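Local coordinates for protein protease VII (Escherichia coli, PDB 1I78) that hydrolyses peptide bonds as an outer-membrane endopeptidase of the omptin family, probably favouring sites between paired basic residues, and folds as a beta barrel, at residues N110-N115 / Y134-Y139; S232-A237 / Y248-W253; N254-K259 / I282-F287. The protein carries 3 engineered substitutions. All coordinates share one frame; numbering follows the deposited sequence.

Interaction 1: N110-N115 / Y134-Y139; sequences NEFDLN and YQESRY
Phe112 lays its ring alongside the stem of Glu136, its partner in a hydrogen-bonded antiparallel pair. The first torsion of Phe112 sets CG between its own backbone N and carbonyl carbon (chi1 75°), tipping the ring across to the next strand, where CE2 comes close to Glu136 CB. The ring therefore follows the aliphatic part of the glutamate, turned about 50° from the plane of its carboxylate. At its far corner, CZ of Phe112 meets the edge of the Tyr134 ring, 4.1 Å from CE2. Tyr134 in turn sends its hydroxyl to the glutamate: OH donates to Glu136 OE2 at 2.7 Å, on the anti side and 25° out of the carboxylate plane. The other oxygen is claimed by a salt bridge, with Arg138 NH1 2.9 Å from Glu136 OE1, nearly in line with the C-O bond. Residues two places before and two after the glutamate thus restrain its carboxylate from both ends.

Six backbone hydrogen bonds join these neighbouring strands of the ten-stranded omptin barrel, and side chains alternate between its two surfaces. Phe112, Tyr134, Glu136 and Arg138 face outward, where a bound octyl glucoside lies near Asn110, whereas Glu111, Asp113, Gln135 and Ser137 face the interior.

On that inner side Gln135 lies across its non-hydrogen-bonded partner Asp113. Extended beyond CG, the glutamine carries NE2 to 3.0 Å from Asp113 OD1, a weak, bent hydrogen bond. Glu111 OE1 also approaches Gln135 NE2, at 2.9 Å, but the angle there is poor. Asp113 has stronger partners on other strands: Lys199 makes a salt bridge to OD1, and the Tyr180 hydroxyl bonds to OD2.

Interaction 2: S232-A237 / Y248-W253; sequences SVAVNA and YVEGAW
The beta hairpin formed by strands 219-242 and 245-267 supplies this contact, in which Val233 to Ala237 pair in antiparallel register with Trp253 to Val249. Six backbone hydrogen bonds tie the two strands. Between them lie the non-hydrogen-bonded pairs Ala234 with Ala252 and Asn236 with Glu250, whose side chains face the barrel interior.

There the small residues leave the methyl groups in direct touch, Ala234 CB standing 3.8 Å from Ala252 CB. One pair further along, the contact turns polar. Glu250 extends from its backbone, with CG anti to the backbone N (chi1 -176°), which takes its carboxylate past Asn236 CB. Asn236 ND2 then donates to Glu250 OE2 at 3.1 Å in a nearly linear bond (172°). The acceptor lies in the amide plane, but the amide reaches the oxygen from its anti side, 26° out of the carboxylate plane. Beyond it Tyr248 rests CB against the carbonyl of Ala237, 3.6 Å from O, and its hydroxyl is hydrogen-bonded to Asp15.

Val233, Val235, Ala237, Val249 and Trp253 occupy the other face. The indole of Trp253 offers an edge to Val233, whose CG2 lies 3.9 Å from CE3 and near the ring plane. Phe287 of the following strand meets the same indole, the two ring planes being steeply inclined. Mostly apolar side chains outside, and small or hydrogen-bonding ones, Tyr248 among them, within: this alternation is typical of a hairpin in a transmembrane beta barrel.

Interaction 3: N254-K259 / I282-F287; sequences NRVTNK and IENYNF
Running extended from CG to NE, with CG anti to the backbone N (chi1 175°), Arg255 reaches diagonally over the strand pair to Glu283. The glutamate meets it by placing CG between its backbone N and carbonyl carbon (chi1 70°) and bending at chi2. Both belong to the hairpin of strands 245-267 and 272-296 in the omptin beta barrel, on its outer side.

The guanidinium approaches end-on and spends two nitrogens on one oxygen: NH2 lies 2.7 Å and NH1 2.9 Å from Glu283 OE1. Both bonds lie close to the guanidinium plane and come from the same face of the carboxylate, the two planes standing 52° apart. A second salt bridge, from OE2 to Arg28, continues the charge network into strand 12-31. Tyr285 turns its ring edge to the arginine, CD2 being 3.9 Å from NH1.

Facing the interior, Asn254 and Asn286 cross beside their two backbone bonds, their amide planes steeply inclined to each other. A water is modelled close to Asn254 OD1, though so near that its exact position is doubtful. Asn286 ND2 donates to the same Asn254 OD1 at 3.3 Å, on a lone pair in the carbonyl plane.

Followed from the N terminus, the three contacts come in series, none enclosing or crossing another. Interaction 1 brings neighbouring strands 97-119 and 126-149 together, closing a loop of 18 residues. Interaction 2 follows, closing one of only 10 residues within a hairpin. Interaction 3 begins where it ends: segments 248-253 and 254-259 are consecutive on strand 245-267, which pairs with strand 219-242 and with strand 272-296, the latter hairpin closing a loop of 22 residues. Ser232 and Asn254 touch near this join. Interaction 1 lies in a separate part of the barrel wall, yet Tyr139 reaches Asn286 through the interior, so that non-neighbouring strands meet there.

Interaction 1: N110-N115 / Y134-Y139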
loop_
_atom_site.group_PDB
_atom_site.type_symbol
_atom_site.label_atom_id
_atom_site.label_comp_id
_atom_site.label_asym_id
_atom_site.label_seq_id
_atom_site.Cartn_x
_atom_site.Cartn_y
_atom_site.Cartn_z
ATOM N N ASN A 110 6.462 1.546 4.913
ATOM C CA ASN A 110 7.196 2.698 4.435
ATOM C C ASN A 110 7.094 2.838 2.934
ATOM O O ASN A 110 6.523 1.982 2.252
ATOM C CB ASN A 110 8.665 2.623 4.849
ATOM C CG ASN A 110 9.325 1.346 4.407
ATOM O OD1 ASN A 110 9.490 0.413 5.192
ATOM N ND2 ASN A 110 9.694 1.289 3.142
ATOM N N GLU A 111 7.664 3.920 2.423
ATOM C CA GLU A 111 7.612 4.189 1.004
ATOM C C GLU A 111 8.564 5.316 0.589
ATOM O O GLU A 111 8.756 6.302 1.306
ATOM C CB GLU A 111 6.167 4.541 0.629
ATOM C CG GLU A 111 5.888 4.805 -0.844
ATOM C CD GLU A 111 5.831 6.288 -1.197
ATOM O OE1 GLU A 111 4.991 6.645 -2.056
ATOM O OE2 GLU A 111 6.620 7.096 -0.635
ATOM N N PHE A 112 9.192 5.148 -0.562
ATOM C CA PHE A 112 10.061 6.182 -1.067
ATOM C C PHE A 112 9.584 6.370 -2.489
ATOM O O PHE A 112 8.953 5.474 -3.061
ATOM C CB PHE A 112 11.536 5.777 -0.979
ATOM C CG PHE A 112 11.975 4.783 -2.010
ATOM C CD1 PHE A 112 12.245 5.187 -3.319
ATOM C CD2 PHE A 112 12.174 3.446 -1.656
ATOM C CE1 PHE A 112 12.711 4.274 -4.254
ATOM C CE2 PHE A 112 12.638 2.530 -2.574
ATOM C CZ PHE A 112 12.911 2.937 -3.880
ATOM N N ASP A 113 9.870 7.534 -3.053
ATOM C CA ASP A 113 9.417 7.859 -4.389
ATOM C C ASP A 113 10.370 8.865 -5.043
ATOM O O ASP A 113 10.701 9.898 -4.457
ATOM C CB ASP A 113 7.997 8.428 -4.261
ATOM C CG ASP A 113 7.427 8.922 -5.567
ATOM O OD1 ASP A 113 6.362 9.557 -5.515
ATOM O OD2 ASP A 113 8.012 8.688 -6.641
ATOM N N LEU A 114 10.821 8.539 -6.250
ATOM C CA LEU A 114 11.720 9.401 -7.015
ATOM C C LEU A 114 10.972 9.742 -8.290
ATOM O O LEU A 114 10.470 8.842 -8.966
ATOM C CB LEU A 114 13.018 8.665 -7.359
ATOM C CG LEU A 114 13.859 8.186 -6.167
ATOM C CD1 LEU A 114 15.007 7.312 -6.667
ATOM C CD2 LEU A 114 14.396 9.392 -5.384
ATOM N N ASN A 115 10.900 11.025 -8.630
ATOM C CA ASN A 115 10.168 11.415 -9.825
ATOM C C ASN A 115 10.711 12.653 -10.563
ATOM O O ASN A 115 11.607 13.341 -10.091
ATOM C CB ASN A 115 8.721 11.664 -9.425
ATOM C CG ASN A 115 8.594 12.803 -8.437
ATOM O OD1 ASN A 115 8.503 13.965 -8.823
ATOM N ND2 ASN A 115 8.620 12.477 -7.145
ATOM N N TYR A 134 9.029 6.472 -9.965
ATOM C CA TYR A 134 9.103 5.121 -9.452
ATOM C C TYR A 134 8.876 5.143 -7.937
ATOM O O TYR A 134 9.436 5.985 -7.232
ATOM C CB TYR A 134 10.492 4.557 -9.762
ATOM C CG TYR A 134 10.727 3.175 -9.212
ATOM C CD1 TYR A 134 10.147 2.061 -9.818
ATOM C CD2 TYR A 134 11.511 2.979 -8.077
ATOM C CE1 TYR A 134 10.337 0.783 -9.316
ATOM C CE2 TYR A 134 11.709 1.700 -7.558
ATOM C CZ TYR A 134 11.112 0.604 -8.190
ATOM O OH TYR A 134 11.272 -0.670 -7.694
ATOM N N GLN A 135 8.072 4.215 -7.436
ATOM C CA GLN A 135 7.798 4.145 -5.997
ATOM C C GLN A 135 7.916 2.729 -5.491
ATOM O O GLN A 135 7.668 1.789 -6.224
ATOM C CB GLN A 135 6.379 4.603 -5.666
ATOM C CG GLN A 135 6.079 6.045 -5.904
ATOM C CD GLN A 135 4.627 6.376 -5.590
ATOM O OE1 GLN A 135 3.704 5.703 -6.066
ATOM N NE2 GLN A 135 4.417 7.423 -4.791
ATOM N N GLU A 136 8.277 2.589 -4.224
ATOM C CA GLU A 136 8.381 1.284 -3.586
ATOM C C GLU A 136 7.806 1.379 -2.176
ATOM O O GLU A 136 8.191 2.248 -1.402
ATOM C CB GLU A 136 9.831 0.820 -3.494
ATOM C CG GLU A 136 10.316 -0.006 -4.660
ATOM C CD GLU A 136 11.626 -0.728 -4.349
ATOM O OE1 GLU A 136 11.777 -1.218 -3.202
ATOM O OE2 GLU A 136 12.490 -0.819 -5.253
ATOM N N SER A 137 6.872 0.499 -1.842
ATOM C CA SER A 137 6.310 0.512 -0.499
ATOM C C SER A 137 6.396 -0.884 0.096
ATOM O O SER A 137 6.365 -1.879 -0.631
ATOM C CB SER A 137 4.850 0.997 -0.517
ATOM O OG SER A 137 4.054 0.200 -1.369
ATOM N N ARG A 138 6.516 -0.950 1.420
ATOM C CA ARG A 138 6.593 -2.233 2.115
ATOM C C ARG A 138 5.645 -2.303 3.322
ATOM O O ARG A 138 5.434 -1.309 4.019
ATOM C CB ARG A 138 8.024 -2.490 2.590
ATOM C CG ARG A 138 9.008 -2.806 1.500
ATOM C CD ARG A 138 10.421 -2.905 2.070
ATOM N NE ARG A 138 11.366 -3.462 1.103
ATOM C CZ ARG A 138 11.746 -2.854 -0.021
ATOM N NH1 ARG A 138 11.268 -1.648 -0.335
ATOM N NH2 ARG A 138 12.590 -3.468 -0.844
ATOM N N TYR A 139 5.066 -3.481 3.548
ATOM C CA TYR A 139 4.184 -3.695 4.690
ATOM C C TYR A 139 4.572 -4.994 5.384
ATOM O O TYR A 139 5.009 -5.945 4.743
ATOM C CB TYR A 139 2.717 -3.769 4.267
ATOM C CG TYR A 139 2.218 -2.557 3.533
ATOM C CD1 TYR A 139 2.636 -2.296 2.230
ATOM C CD2 TYR A 139 1.311 -1.678 4.129
ATOM C CE1 TYR A 139 2.165 -1.197 1.536
ATOM C CE2 TYR A 139 0.829 -0.567 3.441
ATOM C CZ TYR A 139 1.263 -0.335 2.143
ATOM O OH TYR A 139 0.802 0.753 1.438
#

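Interaction 2: S232-A237 / Y248-W253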
loop_
_atom_site.group_PDB
_atom_site.type_symbol
_atom_site.label_atom_id
_atom_site.label_comp_id
_atom_site.label_asym_id
_atom_site.label_seq_id
_atom_site.Cartn_x
_atom_site.Cartn_y
_atom_site.Cartn_z
ATOM N N SER A 232 -3.909 6.685 -7.845
ATOM C CA SER A 232 -3.714 7.527 -6.687
ATOM C C SER A 232 -4.362 8.893 -6.880
ATOM O O SER A 232 -4.330 9.446 -7.979
ATOM C CB SER A 232 -2.230 7.698 -6.424
ATOM O OG SER A 232 -2.057 8.430 -5.236
ATOM N N VAL A 233 -4.963 9.419 -5.816
ATOM C CA VAL A 233 -5.586 10.737 -5.844
ATOM C C VAL A 233 -5.229 11.466 -4.558
ATOM O O VAL A 233 -5.477 10.964 -3.464
ATOM C CB VAL A 233 -7.125 10.650 -5.942
ATOM C CG1 VAL A 233 -7.731 12.050 -5.865
ATOM C CG2 VAL A 233 -7.529 9.983 -7.250
ATOM N N ALA A 234 -4.627 12.643 -4.678
ATOM C CA ALA A 234 -4.271 13.415 -3.491
ATOM C C ALA A 234 -4.625 14.888 -3.695
ATOM O O ALA A 234 -4.511 15.412 -4.804
ATOM C CB ALA A 234 -2.772 13.253 -3.167
ATOM N N VAL A 235 -5.087 15.539 -2.628
ATOM C CA VAL A 235 -5.443 16.955 -2.681
ATOM C C VAL A 235 -4.937 17.632 -1.411
ATOM O O VAL A 235 -4.883 17.020 -0.336
ATOM C CB VAL A 235 -6.989 17.173 -2.828
ATOM C CG1 VAL A 235 -7.472 16.606 -4.174
ATOM C CG2 VAL A 235 -7.745 16.502 -1.682
ATOM N N ASN A 236 -4.549 18.895 -1.547
ATOM C CA ASN A 236 -4.026 19.660 -0.423
ATOM C C ASN A 236 -4.543 21.100 -0.383
ATOM O O ASN A 236 -5.034 21.640 -1.385
ATOM C CB ASN A 236 -2.497 19.667 -0.479
ATOM C CG ASN A 236 -1.964 20.164 -1.820
ATOM O OD1 ASN A 236 -2.122 21.335 -2.178
ATOM N ND2 ASN A 236 -1.344 19.267 -2.575
ATOM N N ALA A 237 -4.434 21.702 0.796
ATOM C CA ALA A 237 -4.852 23.081 1.028
ATOM C C ALA A 237 -3.842 23.691 1.993
ATOM O O ALA A 237 -3.522 23.093 3.031
ATOM C CB ALA A 237 -6.258 23.129 1.637
ATOM N N TYR A 248 0.405 23.496 5.396
ATOM C CA TYR A 248 -0.593 22.792 4.608
ATOM C C TYR A 248 -1.147 21.511 5.229
ATOM O O TYR A 248 -0.574 20.926 6.157
ATOM C CB TYR A 248 -0.009 22.470 3.229
ATOM C CG TYR A 248 0.883 21.256 3.242
ATOM C CD1 TYR A 248 0.345 19.970 3.130
ATOM C CD2 TYR A 248 2.260 21.382 3.441
ATOM C CE1 TYR A 248 1.155 18.835 3.227
ATOM C CE2 TYR A 248 3.083 20.256 3.537
ATOM C CZ TYR A 248 2.519 18.987 3.430
ATOM O OH TYR A 248 3.321 17.877 3.538
ATOM N N VAL A 249 -2.261 21.078 4.658
ATOM C CA VAL A 249 -2.971 19.890 5.093
ATOM C C VAL A 249 -3.263 19.062 3.824
ATOM O O VAL A 249 -3.554 19.623 2.757
ATOM C CB VAL A 249 -4.262 20.352 5.865
ATOM C CG1 VAL A 249 -5.536 19.986 5.111
ATOM C CG2 VAL A 249 -4.226 19.815 7.294
ATOM N N GLU A 250 -3.154 17.738 3.915
ATOM C CA GLU A 250 -3.385 16.916 2.729
ATOM C C GLU A 250 -4.054 15.578 2.977
ATOM O O GLU A 250 -3.918 14.999 4.054
ATOM C CB GLU A 250 -2.060 16.664 1.967
ATOM C CG GLU A 250 -2.266 15.893 0.660
ATOM C CD GLU A 250 -1.029 15.807 -0.216
ATOM O OE1 GLU A 250 -0.082 15.072 0.151
ATOM O OE2 GLU A 250 -1.009 16.475 -1.282
ATOM N N GLY A 251 -4.764 15.108 1.951
ATOM C CA GLY A 251 -5.444 13.829 1.993
ATOM C C GLY A 251 -5.146 13.024 0.731
ATOM O O GLY A 251 -5.334 13.506 -0.398
ATOM N N ALA A 252 -4.688 11.789 0.917
ATOM C CA ALA A 252 -4.346 10.923 -0.207
ATOM C C ALA A 252 -4.958 9.525 -0.149
ATOM O O ALA A 252 -5.007 8.879 0.896
ATOM C CB ALA A 252 -2.840 10.806 -0.319
ATOM N N TRP A 253 -5.415 9.068 -1.304
ATOM C CA TRP A 253 -6.007 7.754 -1.456
ATOM C C TRP A 253 -5.198 7.035 -2.518
ATOM O O TRP A 253 -4.678 7.657 -3.441
ATOM C CB TRP A 253 -7.445 7.871 -1.945
ATOM C CG TRP A 253 -8.026 6.566 -2.433
ATOM C CD1 TRP A 253 -8.505 5.544 -1.666
ATOM C CD2 TRP A 253 -8.203 6.160 -3.799
ATOM N NE1 TRP A 253 -8.977 4.530 -2.467
ATOM C CE2 TRP A 253 -8.806 4.881 -3.780
ATOM C CE3 TRP A 253 -7.913 6.756 -5.041
ATOM C CZ2 TRP A 253 -9.134 4.180 -4.959
ATOM C CZ3 TRP A 253 -8.241 6.055 -6.227
ATOM C CH2 TRP A 253 -8.847 4.781 -6.168
#

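Interaction 3: N254-K259 / I282-F287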
loop_
_atom_site.group_PDB
_atom_site.type_symbol
_atom_site.label_atom_id
_atom_site.label_comp_id
_atom_site.label_asym_id
_atom_site.label_seq_id
_atom_site.Cartn_x
_atom_site.Cartn_y
_atom_site.Cartn_z
ATOM N N ASN A 254 -5.071 5.729 -2.393
ATOM C CA ASN A 254 -4.358 5.007 -3.418
ATOM C C ASN A 254 -4.787 3.564 -3.390
ATOM O O ASN A 254 -5.082 3.017 -2.335
ATOM C CB ASN A 254 -2.839 5.147 -3.249
ATOM C CG ASN A 254 -2.350 4.538 -1.984
ATOM O OD1 ASN A 254 -2.465 3.327 -1.786
ATOM N ND2 ASN A 254 -1.802 5.371 -1.100
ATOM N N ARG A 255 -4.855 2.963 -4.567
ATOM C CA ARG A 255 -5.280 1.586 -4.668
ATOM C C ARG A 255 -4.467 0.762 -5.643
ATOM O O ARG A 255 -4.008 1.258 -6.684
ATOM C CB ARG A 255 -6.745 1.532 -5.094
ATOM C CG ARG A 255 -7.248 0.121 -5.338
ATOM C CD ARG A 255 -8.747 0.094 -5.570
ATOM N NE ARG A 255 -9.252 -1.265 -5.758
ATOM C CZ ARG A 255 -9.055 -2.266 -4.900
ATOM N NH1 ARG A 255 -8.355 -2.073 -3.780
ATOM N NH2 ARG A 255 -9.554 -3.471 -5.168
ATOM N N VAL A 256 -4.286 -0.501 -5.283
ATOM C CA VAL A 256 -3.606 -1.449 -6.151
ATOM C C VAL A 256 -4.658 -2.505 -6.437
ATOM O O VAL A 256 -5.039 -3.262 -5.553
ATOM C CB VAL A 256 -2.393 -2.104 -5.484
ATOM C CG1 VAL A 256 -1.934 -3.295 -6.320
ATOM C CG2 VAL A 256 -1.285 -1.104 -5.360
ATOM N N THR A 257 -5.141 -2.530 -7.668
ATOM C CA THR A 257 -6.170 -3.475 -8.075
ATOM C C THR A 257 -5.690 -4.920 -8.061
ATOM O O THR A 257 -4.546 -5.221 -8.401
ATOM C CB THR A 257 -6.686 -3.117 -9.474
ATOM O OG1 THR A 257 -7.481 -1.934 -9.379
ATOM C CG2 THR A 257 -7.544 -4.223 -10.038
ATOM N N ASN A 258 -6.582 -5.820 -7.667
ATOM C CA ASN A 258 -6.246 -7.230 -7.601
ATOM C C ASN A 258 -6.003 -7.847 -8.974
ATOM O O ASN A 258 -6.657 -7.505 -9.962
ATOM C CB ASN A 258 -7.348 -8.009 -6.885
ATOM C CG ASN A 258 -7.011 -9.475 -6.741
ATOM O OD1 ASN A 258 -5.997 -9.840 -6.148
ATOM N ND2 ASN A 258 -7.855 -10.324 -7.289
ATOM N N LYS A 259 -5.053 -8.770 -9.006
ATOM C CA LYS A 259 -4.681 -9.469 -10.217
ATOM C C LYS A 259 -4.042 -10.778 -9.749
ATOM O O LYS A 259 -3.581 -10.870 -8.607
ATOM C CB LYS A 259 -3.685 -8.614 -11.012
ATOM C CG LYS A 259 -3.267 -9.161 -12.371
ATOM C CD LYS A 259 -2.557 -8.075 -13.190
ATOM C CE LYS A 259 -2.226 -8.533 -14.600
ATOM N NZ LYS A 259 -1.205 -9.617 -14.614
ATOM N N ILE A 282 -3.125 -10.485 -5.129
ATOM C CA ILE A 282 -2.742 -9.447 -4.168
ATOM C C ILE A 282 -3.403 -8.108 -4.487
ATOM O O ILE A 282 -3.436 -7.684 -5.641
ATOM C CB ILE A 282 -1.228 -9.160 -4.189
ATOM C CG1 ILE A 282 -0.432 -10.398 -3.794
ATOM C CG2 ILE A 282 -0.920 -7.991 -3.265
ATOM C CD1 ILE A 282 1.067 -10.171 -3.774
ATOM N N GLU A 283 -3.918 -7.434 -3.467
ATOM C CA GLU A 283 -4.512 -6.116 -3.674
ATOM C C GLU A 283 -4.518 -5.315 -2.376
ATOM O O GLU A 283 -4.366 -5.869 -1.292
ATOM C CB GLU A 283 -5.936 -6.224 -4.234
ATOM C CG GLU A 283 -6.971 -6.760 -3.275
ATOM C CD GLU A 283 -8.339 -6.139 -3.515
ATOM O OE1 GLU A 283 -8.486 -4.945 -3.209
ATOM O OE2 GLU A 283 -9.261 -6.817 -4.016
ATOM N N ASN A 284 -4.649 -4.001 -2.483
ATOM C CA ASN A 284 -4.700 -3.186 -1.280
ATOM C C ASN A 284 -5.187 -1.796 -1.615
ATOM O O ASN A 284 -5.555 -1.508 -2.750
ATOM C CB ASN A 284 -3.323 -3.093 -0.627
ATOM C CG ASN A 284 -2.425 -2.069 -1.290
ATOM O OD1 ASN A 284 -2.719 -1.567 -2.369
ATOM N ND2 ASN A 284 -1.311 -1.764 -0.647
ATOM N N TYR A 285 -5.224 -0.956 -0.595
ATOM C CA TYR A 285 -5.592 0.438 -0.740
ATOM C C TYR A 285 -5.223 1.119 0.559
ATOM O O TYR A 285 -5.129 0.477 1.607
ATOM C CB TYR A 285 -7.081 0.616 -1.081
ATOM C CG TYR A 285 -8.070 0.245 -0.003
ATOM C CD1 TYR A 285 -8.195 1.011 1.160
ATOM C CD2 TYR A 285 -8.906 -0.861 -0.158
ATOM C CE1 TYR A 285 -9.126 0.681 2.139
ATOM C CE2 TYR A 285 -9.841 -1.198 0.809
ATOM C CZ TYR A 285 -9.948 -0.428 1.955
ATOM O OH TYR A 285 -10.870 -0.776 2.918
ATOM N N ASN A 286 -4.969 2.414 0.481
ATOM C CA ASN A 286 -4.606 3.167 1.658
ATOM C C ASN A 286 -5.152 4.576 1.587
ATOM O O ASN A 286 -5.433 5.111 0.505
ATOM C CB ASN A 286 -3.091 3.234 1.806
ATOM C CG ASN A 286 -2.455 1.866 1.854
ATOM O OD1 ASN A 286 -2.660 1.104 2.805
ATOM N ND2 ASN A 286 -1.679 1.534 0.818
ATOM N N PHE A 287 -5.299 5.146 2.774
ATOM C CA PHE A 287 -5.757 6.498 2.986
ATOM C C PHE A 287 -4.666 7.124 3.845
ATOM O O PHE A 287 -4.278 6.546 4.869
ATOM C CB PHE A 287 -7.066 6.503 3.766
ATOM C CG PHE A 287 -8.267 6.691 2.919
ATOM C CD1 PHE A 287 -9.338 5.796 3.000
ATOM C CD2 PHE A 287 -8.356 7.780 2.053
ATOM C CE1 PHE A 287 -10.491 5.984 2.227
ATOM C CE2 PHE A 287 -9.499 7.980 1.276
ATOM C CZ PHE A 287 -10.574 7.079 1.363
HETATM O O HOH W 1 -1.050 1.446 -2.675
#